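Local coordinates for erythrocyte membrane protein 1 (Plasmodium falciparum, PDB 2XU0) that probably binds receptors on the host cell surface as part of an adhesion and virulence protein, of which this piece is the N-terminal segment with its first Duffy-binding-like domain, at residues 190-195 and 266-271; 174-179 and 186-191; 137-142 and 166-171; 290-293 and 298-301. The protein carries 10 engineered substitutions. All blocks are in the same frame, centred on the assembly; numbering follows the deposited sequence.

Contact 1 of 4, residues 190-195 and 266-271; sequences TSLARS and KALTCS
Leu268, on the last turn of helix 249-268, meets Leu192 of helix 186-204; with Thr269 next to it, it makes the whole of this contact. Both segments belong to the Duffy-binding-like domain, a largely helical fold, and here the end of one helix rests on the flank of another. Helix 154-175 closes in from a further side: Leu162 touches Ala267, and Ile172 touches Leu192. Leu268 sends its CG anti to the backbone N (chi1 -179°), which carries the branched end across to the other helix. Its CD2 comes up against the backbone, 3.2 Å from Leu192 O, a close approach of a methyl to a carbonyl oxygen. Its CG and CD1 take the side chain instead: Leu268 CG lies 4.1 Å from Leu192 CD2. The two leucines reach out from their helices in opposing directions and lie side by side, their branched ends passing each other. At Thr269 the methyl CG2 meets the other branch of Leu192, CD1, at 4.0 Å. Thr269 OG1 is turned to other partners, the carbonyl of Trp265 and the ring nitrogen ND1 of His297, leaving the methyl for the leucine. The side chain of Cys270 touches Cys76, with which it forms a disulfide known for this protein. No hydrogen bond joins the two segments. Cohesion between them therefore comes from van der Waals contact in a buried setting, aliphatic side chains against each other and one methyl against a backbone carbonyl, and the polar groups nearby, such as Thr269 OG1 and Ser195 OG, are satisfied by other parts of the chain.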
# COMPACT_ATOMS: atom_id res chain seq x y z
N THR A 190 -0.23 -8.16 -5.83
CA THR A 190 0.29 -7.38 -4.67
C THR A 190 -0.74 -6.30 -4.26
O THR A 190 -1.06 -6.18 -3.08
CB THR A 190 1.68 -6.76 -5.00
OG1 THR A 190 2.62 -7.83 -5.13
CG2 THR A 190 2.20 -5.81 -3.92
N SER A 191 -1.30 -5.53 -5.25
CA SER A 191 -2.28 -4.49 -4.93
C SER A 191 -3.55 -5.08 -4.37
O SER A 191 -4.11 -4.52 -3.42
CB SER A 191 -2.56 -3.58 -6.12
OG SER A 191 -1.37 -2.88 -6.43
N LEU A 192 -3.98 -6.26 -4.91
CA LEU A 192 -5.11 -7.00 -4.38
C LEU A 192 -4.84 -7.46 -2.96
O LEU A 192 -5.74 -7.41 -2.13
CB LEU A 192 -5.43 -8.23 -5.26
CG LEU A 192 -6.08 -7.98 -6.64
CD1 LEU A 192 -6.34 -9.32 -7.36
CD2 LEU A 192 -7.37 -7.22 -6.51
N ALA A 193 -3.62 -7.92 -2.66
CA ALA A 193 -3.27 -8.36 -1.28
C ALA A 193 -3.36 -7.16 -0.31
O ALA A 193 -3.79 -7.30 0.83
CB ALA A 193 -1.87 -8.93 -1.28
N ARG A 194 -3.03 -5.95 -0.81
CA ARG A 194 -3.10 -4.74 0.01
C ARG A 194 -4.53 -4.36 0.33
O ARG A 194 -4.79 -3.96 1.45
CB ARG A 194 -2.36 -3.59 -0.65
CG ARG A 194 -0.87 -3.81 -0.66
CD ARG A 194 -0.27 -2.66 -1.39
NE ARG A 194 1.18 -2.70 -1.33
CZ ARG A 194 1.95 -2.35 -2.34
NH1 ARG A 194 1.42 -1.96 -3.49
NH2 ARG A 194 3.26 -2.38 -2.21
N SER A 195 -5.46 -4.52 -0.65
CA SER A 195 -6.88 -4.25 -0.44
C SER A 195 -7.50 -5.31 0.43
O SER A 195 -8.32 -5.00 1.28
CB SER A 195 -7.62 -4.15 -1.79
OG SER A 195 -7.37 -2.86 -2.32
N LYS A 266 -11.10 -15.46 -2.70
CA LYS A 266 -11.65 -16.03 -3.94
C LYS A 266 -12.52 -14.98 -4.63
O LYS A 266 -12.28 -14.68 -5.78
CB LYS A 266 -12.45 -17.33 -3.63
CG LYS A 266 -12.79 -18.13 -4.88
CD LYS A 266 -13.40 -19.49 -4.57
CE LYS A 266 -13.79 -20.19 -5.85
NZ LYS A 266 -14.52 -21.46 -5.61
N ALA A 267 -13.45 -14.33 -3.90
CA ALA A 267 -14.26 -13.25 -4.49
C ALA A 267 -13.38 -12.09 -5.00
O ALA A 267 -13.55 -11.62 -6.13
CB ALA A 267 -15.28 -12.76 -3.47
N LEU A 268 -12.41 -11.64 -4.17
CA LEU A 268 -11.52 -10.55 -4.54
C LEU A 268 -10.78 -10.78 -5.85
O LEU A 268 -10.51 -9.81 -6.57
CB LEU A 268 -10.52 -10.25 -3.38
CG LEU A 268 -9.51 -9.08 -3.59
CD1 LEU A 268 -10.22 -7.70 -3.64
CD2 LEU A 268 -8.46 -9.09 -2.49
N THR A 269 -10.41 -12.04 -6.13
CA THR A 269 -9.67 -12.41 -7.33
C THR A 269 -10.56 -12.89 -8.51
O THR A 269 -10.01 -13.26 -9.54
CB THR A 269 -8.62 -13.47 -7.02
OG1 THR A 269 -9.29 -14.56 -6.39
CG2 THR A 269 -7.47 -12.95 -6.18
N CYS A 270 -11.92 -12.84 -8.38
CA CYS A 270 -12.88 -13.21 -9.47
C CYS A 270 -12.43 -12.68 -10.85
O CYS A 270 -12.43 -13.43 -11.82
CB CYS A 270 -14.31 -12.75 -9.14
SG CYS A 270 -15.16 -13.73 -7.87
N SER A 271 -12.02 -11.39 -10.91
CA SER A 271 -11.61 -10.71 -12.14
C SER A 271 -10.11 -10.63 -12.34
O SER A 271 -9.66 -9.93 -13.24
CB SER A 271 -12.17 -9.29 -12.16
OG SER A 271 -11.73 -8.58 -11.02

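Contact 2 of 4, residues 174-179 and 186-191; sequences NDHPDK and AGICTS. Engineered in segment 186-191: Ala186 (natural residue Ser).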
# COMPACT_ATOMS: atom_id res chain seq x y z
N ASN A 174 -8.82 -3.50 -13.18
CA ASN A 174 -9.07 -2.67 -14.37
C ASN A 174 -8.43 -1.29 -14.44
O ASN A 174 -8.52 -0.63 -15.47
CB ASN A 174 -10.55 -2.70 -14.77
CG ASN A 174 -10.96 -4.08 -15.23
OD1 ASN A 174 -10.47 -4.58 -16.26
ND2 ASN A 174 -11.77 -4.76 -14.44
N ASP A 175 -7.73 -0.88 -13.37
CA ASP A 175 -7.07 0.42 -13.37
C ASP A 175 -5.62 0.35 -12.96
O ASP A 175 -4.92 1.37 -12.94
CB ASP A 175 -7.88 1.42 -12.53
CG ASP A 175 -7.59 2.87 -12.88
OD1 ASP A 175 -7.68 3.22 -14.08
OD2 ASP A 175 -7.21 3.63 -11.97
N HIS A 176 -5.12 -0.88 -12.70
CA HIS A 176 -3.74 -1.09 -12.26
C HIS A 176 -2.72 -0.63 -13.29
O HIS A 176 -2.90 -0.92 -14.46
CB HIS A 176 -3.49 -2.56 -11.86
CG HIS A 176 -2.28 -2.71 -11.01
ND1 HIS A 176 -1.02 -2.80 -11.57
CD2 HIS A 176 -2.16 -2.74 -9.67
CE1 HIS A 176 -0.18 -2.88 -10.56
NE2 HIS A 176 -0.82 -2.85 -9.39
N PRO A 177 -1.61 0.01 -12.89
CA PRO A 177 -0.60 0.42 -13.89
C PRO A 177 -0.00 -0.72 -14.74
O PRO A 177 0.57 -0.45 -15.80
CB PRO A 177 0.49 1.06 -13.03
CG PRO A 177 -0.23 1.52 -11.79
CD PRO A 177 -1.24 0.48 -11.54
N ASP A 178 -0.09 -1.97 -14.27
CA ASP A 178 0.45 -3.14 -14.99
C ASP A 178 -0.62 -3.90 -15.78
O ASP A 178 -0.34 -5.00 -16.24
CB ASP A 178 1.16 -4.08 -14.00
CG ASP A 178 2.33 -3.47 -13.24
OD1 ASP A 178 2.87 -2.44 -13.71
OD2 ASP A 178 2.72 -4.04 -12.20
N LYS A 179 -1.84 -3.32 -15.93
CA LYS A 179 -2.98 -3.92 -16.66
C LYS A 179 -2.61 -4.39 -18.08
O LYS A 179 -3.12 -5.42 -18.53
CB LYS A 179 -4.23 -3.01 -16.65
CG LYS A 179 -4.08 -1.70 -17.44
CD LYS A 179 -5.06 -0.61 -17.01
CE LYS A 179 -4.39 0.75 -16.91
NZ LYS A 179 -5.28 1.78 -16.31
N ALA A 186 2.19 -9.83 -11.61
CA ALA A 186 2.38 -10.06 -10.17
C ALA A 186 2.04 -8.82 -9.36
O ALA A 186 1.52 -8.95 -8.26
CB ALA A 186 3.80 -10.50 -9.87
N GLY A 187 2.30 -7.64 -9.96
CA GLY A 187 2.03 -6.32 -9.38
C GLY A 187 0.57 -6.13 -8.99
O GLY A 187 0.30 -5.49 -7.98
N ILE A 188 -0.36 -6.68 -9.79
CA ILE A 188 -1.81 -6.62 -9.56
C ILE A 188 -2.17 -7.46 -8.34
O ILE A 188 -2.96 -7.01 -7.51
CB ILE A 188 -2.59 -7.08 -10.84
CG1 ILE A 188 -2.33 -6.13 -12.03
CG2 ILE A 188 -4.08 -7.27 -10.53
CD1 ILE A 188 -3.24 -6.40 -13.36
N CYS A 189 -1.61 -8.69 -8.25
CA CYS A 189 -1.81 -9.59 -7.11
C CYS A 189 -1.36 -8.89 -5.79
O CYS A 189 -2.05 -8.99 -4.79
CB CYS A 189 -1.08 -10.92 -7.35
SG CYS A 189 -1.63 -11.80 -8.84
N THR A 190 -0.23 -8.16 -5.83
CA THR A 190 0.29 -7.38 -4.67
C THR A 190 -0.74 -6.30 -4.26
O THR A 190 -1.06 -6.18 -3.08
CB THR A 190 1.68 -6.76 -5.00
OG1 THR A 190 2.62 -7.83 -5.13
CG2 THR A 190 2.20 -5.81 -3.92
N SER A 191 -1.30 -5.53 -5.25
CA SER A 191 -2.28 -4.49 -4.93
C SER A 191 -3.55 -5.08 -4.37
O SER A 191 -4.11 -4.52 -3.42
CB SER A 191 -2.56 -3.58 -6.12
OG SER A 191 -1.37 -2.88 -6.43
O HOH W 1 3.12 -6.61 -12.58
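The imidazole of His176 lies between Ile188 CG1 on one face and Pro177 CD on the opposite face, with Ser191 OG and Asp178 CA at its edge. Ile188 CG1 sits 3.8 Å from the ring centroid, 27° off the ring normal, a CH-pi contact. At the edge His176 NE2 shares a hydrogen bond of 3.0 Å with Ser191 OG, in which either may be the donor. The other ring nitrogen, His176 ND1, accepts from Asp178 N at 3.0 Å, the donor tilted somewhat from the ring plane. With both nitrogens engaged, the rotation of the ring is fixed. His176 begins the type I beta turn that runs to Lys179, just after helix 154-175 ends, and so this contact lies in the connection between two successive helices of the Duffy-binding-like domain. Its CG is anti to the backbone N (chi1 -161°), which swings the ring over the first turns of helix 186-204. Phe105 also meets the ring. At the start of that helix Asp178 OD2 comes within 3.7 Å of Gly187 CA, and a water bridges the two residues, donating to Asp178 OD2 at 2.6 Å and accepting from Gly187 N at 2.9 Å. Ile188 CD1 reaches back to Lys179 CA, 4.1 Å away.

Contact 3 of 4, residues 137-142 and 166-171; sequences HICDQN and KYEGNY
The side chain of Glu168 runs nearly perpendicular to that of Ile138, the carboxylate of the first lying against CG1 of the second, where a loop of the Duffy-binding-like domain passes along helix 154-175. Glu168 leaves its helix with CG anti to the backbone N and then bends at chi2 (57°), which brings the carboxylate round to the loop. There Glu168 OE1 accepts a hydrogen bond of 2.8 Å from Cys139 N, nearly straight at 173° and met almost along the C-O axis. Cys139 is the centre of an inverse gamma turn. The Ile138 side chain flanks the carboxylate, its CG1 3.4 Å from Glu168 OE1. Both oxygens have further partners: Arg104 forms a salt bridge to OE1, and Ser195 of helix 186-204 bonds to OE2. A buried acid is thereby held from the loop, from an arginine and from a second helix, and the arginine would probably favour its charged form. Cys139 points its side chain at helix 154-175, and its sulfur continues into the disulfide with Cys97. One helical turn beyond Glu168, Tyr171 directs its hydroxyl to the backbone N of Arg104, while Tyr171 CB packs 4.3 Å from Cys139 SG.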
# COMPACT_ATOMS: atom_id res chain seq x y z
N HIS A 137 -10.19 5.56 -1.42
CA HIS A 137 -11.32 5.36 -2.32
C HIS A 137 -11.79 3.92 -2.47
O HIS A 137 -12.48 3.62 -3.43
CB HIS A 137 -11.02 6.03 -3.67
CG HIS A 137 -10.33 7.34 -3.54
ND1 HIS A 137 -10.95 8.43 -2.93
CD2 HIS A 137 -9.09 7.71 -3.94
CE1 HIS A 137 -10.07 9.42 -2.98
NE2 HIS A 137 -8.94 9.03 -3.59
N ILE A 138 -11.46 3.06 -1.49
CA ILE A 138 -11.86 1.65 -1.46
C ILE A 138 -13.38 1.47 -1.70
O ILE A 138 -14.19 2.28 -1.22
CB ILE A 138 -11.34 0.95 -0.16
CG1 ILE A 138 -10.69 -0.40 -0.47
CG2 ILE A 138 -12.43 0.83 0.95
CD1 ILE A 138 -9.90 -1.05 0.69
N CYS A 139 -13.75 0.40 -2.43
CA CYS A 139 -15.16 0.12 -2.75
C CYS A 139 -15.89 -0.58 -1.61
O CYS A 139 -16.18 -1.77 -1.71
CB CYS A 139 -15.27 -0.66 -4.06
SG CYS A 139 -14.58 0.19 -5.49
N ASP A 140 -16.25 0.19 -0.55
CA ASP A 140 -16.89 -0.29 0.68
C ASP A 140 -18.35 0.22 0.87
O ASP A 140 -18.97 -0.06 1.90
CB ASP A 140 -16.03 0.18 1.90
CG ASP A 140 -16.04 1.69 2.16
OD1 ASP A 140 -16.46 2.47 1.26
OD2 ASP A 140 -15.57 2.11 3.24
N GLN A 141 -18.87 0.96 -0.11
CA GLN A 141 -20.19 1.58 -0.06
C GLN A 141 -21.38 0.72 0.36
O GLN A 141 -22.21 1.18 1.15
CB GLN A 141 -20.44 2.42 -1.31
CG GLN A 141 -21.25 3.67 -1.04
CD GLN A 141 -22.67 3.58 -1.53
OE1 GLN A 141 -23.60 4.08 -0.90
NE2 GLN A 141 -22.87 2.97 -2.70
N ASN A 142 -21.41 -0.56 -0.06
CA ASN A 142 -22.47 -1.50 0.29
C ASN A 142 -22.49 -1.85 1.76
O ASN A 142 -23.55 -2.18 2.31
CB ASN A 142 -22.34 -2.78 -0.55
CG ASN A 142 -21.05 -3.54 -0.33
OD1 ASN A 142 -19.94 -3.02 -0.52
ND2 ASN A 142 -21.19 -4.78 0.09
N LYS A 166 -15.45 -8.64 -4.71
CA LYS A 166 -15.63 -8.72 -6.17
C LYS A 166 -15.41 -7.35 -6.83
O LYS A 166 -14.55 -7.20 -7.72
CB LYS A 166 -17.03 -9.27 -6.50
CG LYS A 166 -17.41 -9.18 -7.99
CD LYS A 166 -18.93 -9.26 -8.20
CE LYS A 166 -19.37 -9.10 -9.65
NZ LYS A 166 -19.22 -7.70 -10.15
N TYR A 167 -16.13 -6.32 -6.34
CA TYR A 167 -16.03 -4.98 -6.91
C TYR A 167 -14.73 -4.30 -6.71
O TYR A 167 -14.17 -3.78 -7.68
CB TYR A 167 -17.21 -4.11 -6.50
CG TYR A 167 -18.46 -4.44 -7.28
CD1 TYR A 167 -19.37 -5.38 -6.81
CD2 TYR A 167 -18.69 -3.90 -8.54
CE1 TYR A 167 -20.53 -5.68 -7.51
CE2 TYR A 167 -19.83 -4.21 -9.28
CZ TYR A 167 -20.76 -5.10 -8.75
OH TYR A 167 -21.90 -5.41 -9.45
N GLU A 168 -14.17 -4.39 -5.47
CA GLU A 168 -12.85 -3.80 -5.18
C GLU A 168 -11.78 -4.40 -6.12
O GLU A 168 -10.99 -3.66 -6.71
CB GLU A 168 -12.47 -4.03 -3.68
CG GLU A 168 -11.09 -3.50 -3.30
CD GLU A 168 -10.79 -2.04 -3.55
OE1 GLU A 168 -11.74 -1.22 -3.58
OE2 GLU A 168 -9.59 -1.69 -3.65
N GLY A 169 -11.79 -5.74 -6.24
CA GLY A 169 -10.90 -6.48 -7.13
C GLY A 169 -11.06 -6.04 -8.57
O GLY A 169 -10.08 -5.80 -9.28
N ASN A 170 -12.34 -5.90 -9.02
CA ASN A 170 -12.62 -5.42 -10.37
C ASN A 170 -12.01 -4.06 -10.60
O ASN A 170 -11.32 -3.88 -11.60
CB ASN A 170 -14.11 -5.45 -10.68
CG ASN A 170 -14.38 -6.15 -11.98
OD1 ASN A 170 -13.79 -5.85 -13.03
ND2 ASN A 170 -15.21 -7.18 -11.91
N TYR A 171 -12.16 -3.12 -9.63
CA TYR A 171 -11.54 -1.81 -9.83
C TYR A 171 -10.03 -1.97 -9.94
O TYR A 171 -9.45 -1.44 -10.88
CB TYR A 171 -11.89 -0.76 -8.73
CG TYR A 171 -10.98 0.45 -8.87
CD1 TYR A 171 -11.28 1.46 -9.79
CD2 TYR A 171 -9.74 0.49 -8.25
CE1 TYR A 171 -10.37 2.49 -10.05
CE2 TYR A 171 -8.81 1.49 -8.53
CZ TYR A 171 -9.15 2.51 -9.41
OH TYR A 171 -8.25 3.52 -9.66

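Contact 4 of 4, residues 290-293 and 298-301; sequences SSHG and NEGA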
# COMPACT_ATOMS: atom_id res chain seq x y z
N SER A 290 1.55 -18.51 -6.01
CA SER A 290 0.28 -19.15 -6.38
C SER A 290 0.60 -19.88 -7.70
O SER A 290 1.53 -19.46 -8.39
CB SER A 290 -0.83 -18.12 -6.55
OG SER A 290 -0.50 -17.17 -7.53
N SER A 291 -0.09 -20.98 -8.01
CA SER A 291 0.25 -21.85 -9.15
C SER A 291 -0.64 -21.81 -10.38
O SER A 291 -0.20 -22.23 -11.45
CB SER A 291 0.28 -23.30 -8.67
OG SER A 291 1.21 -23.51 -7.63
N HIS A 292 -1.92 -21.45 -10.22
CA HIS A 292 -2.88 -21.57 -11.32
C HIS A 292 -3.45 -20.27 -11.85
O HIS A 292 -4.49 -20.25 -12.51
CB HIS A 292 -3.96 -22.62 -10.95
CG HIS A 292 -3.39 -23.98 -10.70
ND1 HIS A 292 -3.39 -24.54 -9.43
CD2 HIS A 292 -2.75 -24.82 -11.54
CE1 HIS A 292 -2.78 -25.72 -9.55
NE2 HIS A 292 -2.36 -25.92 -10.80
N GLY A 293 -2.73 -19.18 -11.60
CA GLY A 293 -3.11 -17.86 -12.09
C GLY A 293 -4.24 -17.22 -11.33
O GLY A 293 -4.70 -17.74 -10.30
N ASN A 298 -8.16 -19.98 -7.71
CA ASN A 298 -8.67 -21.37 -7.75
C ASN A 298 -8.00 -22.32 -6.76
O ASN A 298 -8.30 -23.50 -6.82
CB ASN A 298 -8.52 -21.95 -9.19
CG ASN A 298 -9.06 -21.09 -10.31
OD1 ASN A 298 -8.31 -20.50 -11.10
ND2 ASN A 298 -10.38 -21.01 -10.41
N GLU A 299 -7.14 -21.81 -5.86
CA GLU A 299 -6.27 -22.60 -4.98
C GLU A 299 -6.56 -22.76 -3.49
O GLU A 299 -5.76 -23.39 -2.79
CB GLU A 299 -4.81 -22.17 -5.18
CG GLU A 299 -4.23 -22.55 -6.53
CD GLU A 299 -3.11 -21.63 -6.99
OE1 GLU A 299 -2.01 -21.68 -6.40
OE2 GLU A 299 -3.36 -20.83 -7.92
N GLY A 300 -7.67 -22.24 -3.01
CA GLY A 300 -7.98 -22.36 -1.59
C GLY A 300 -7.25 -21.30 -0.79
O GLY A 300 -7.46 -20.10 -1.04
N ALA A 301 -6.36 -21.72 0.15
CA ALA A 301 -5.61 -20.84 1.05
C ALA A 301 -4.96 -19.64 0.37
O ALA A 301 -4.17 -19.83 -0.55
CB ALA A 301 -4.56 -21.63 1.83
O HOH W 2 -5.80 -19.87 -9.11
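The carboxylate of Glu299 takes two neighbouring backbone N-H groups, one with each oxygen. Ser291 N gives a short, nearly straight bond to Glu299 OE1 (2.6 Å, 172°), reaching it on the syn side, 28° out of the carboxylate plane. His292 N bonds to Glu299 OE2 at 2.8 Å from well above that plane. A water extends the link: it accepts from Asn298 N at 2.7 Å and lies within bonding distance of Glu299 OE2 and of Gly293 O, at 2.9 Å and 2.7 Å. Beyond CG the Glu299 chain runs extended, which carries the carboxylate across to the backbone of 290-293. The His292 ring stands steeply to the carboxylate, the planes 80° apart, and its edge meets the Glu299 chain, where His292 ND1 lies 3.6 Å from Glu299 CG. Ser291 CB and Ser290 CB pack beside OE1. Behind the loop, Asp277 bonds to Ser290 OG and Gly293 N, tying it to the chain just before strand 279-281. A glycerol, probably from the crystallisation liquor, also bonds to Glu299 OE1. Both segments belong to the long connection between strand 287-289 and helix 311-338, where one acidic side chain meeting consecutive amides helps hold a region that has no regular secondary structure.

In the fold
Contacts 1 and 3 are buried, contact 2 is partly so, and contact 4 lies among loops nearer the surface, its centre about 22 Å from that of contact 3. Helix 186-204 supplies a side of contacts 1 and 2, and helix 154-175 serves contacts 2 and 3. Contacts 1 and 3 touch each other, Leu268 CD1 packing on Gly169. Chemistry follows place: apolar side-chain packing without a hydrogen bond joins the helices at contact 1, a carboxylate among buried partners joins loop to helix at contact 3, contact 2 mixes a histidine packed on an isoleucine with a serine bond and a separate water bridge, and contact 4 relies on a carboxylate, backbone amides and water.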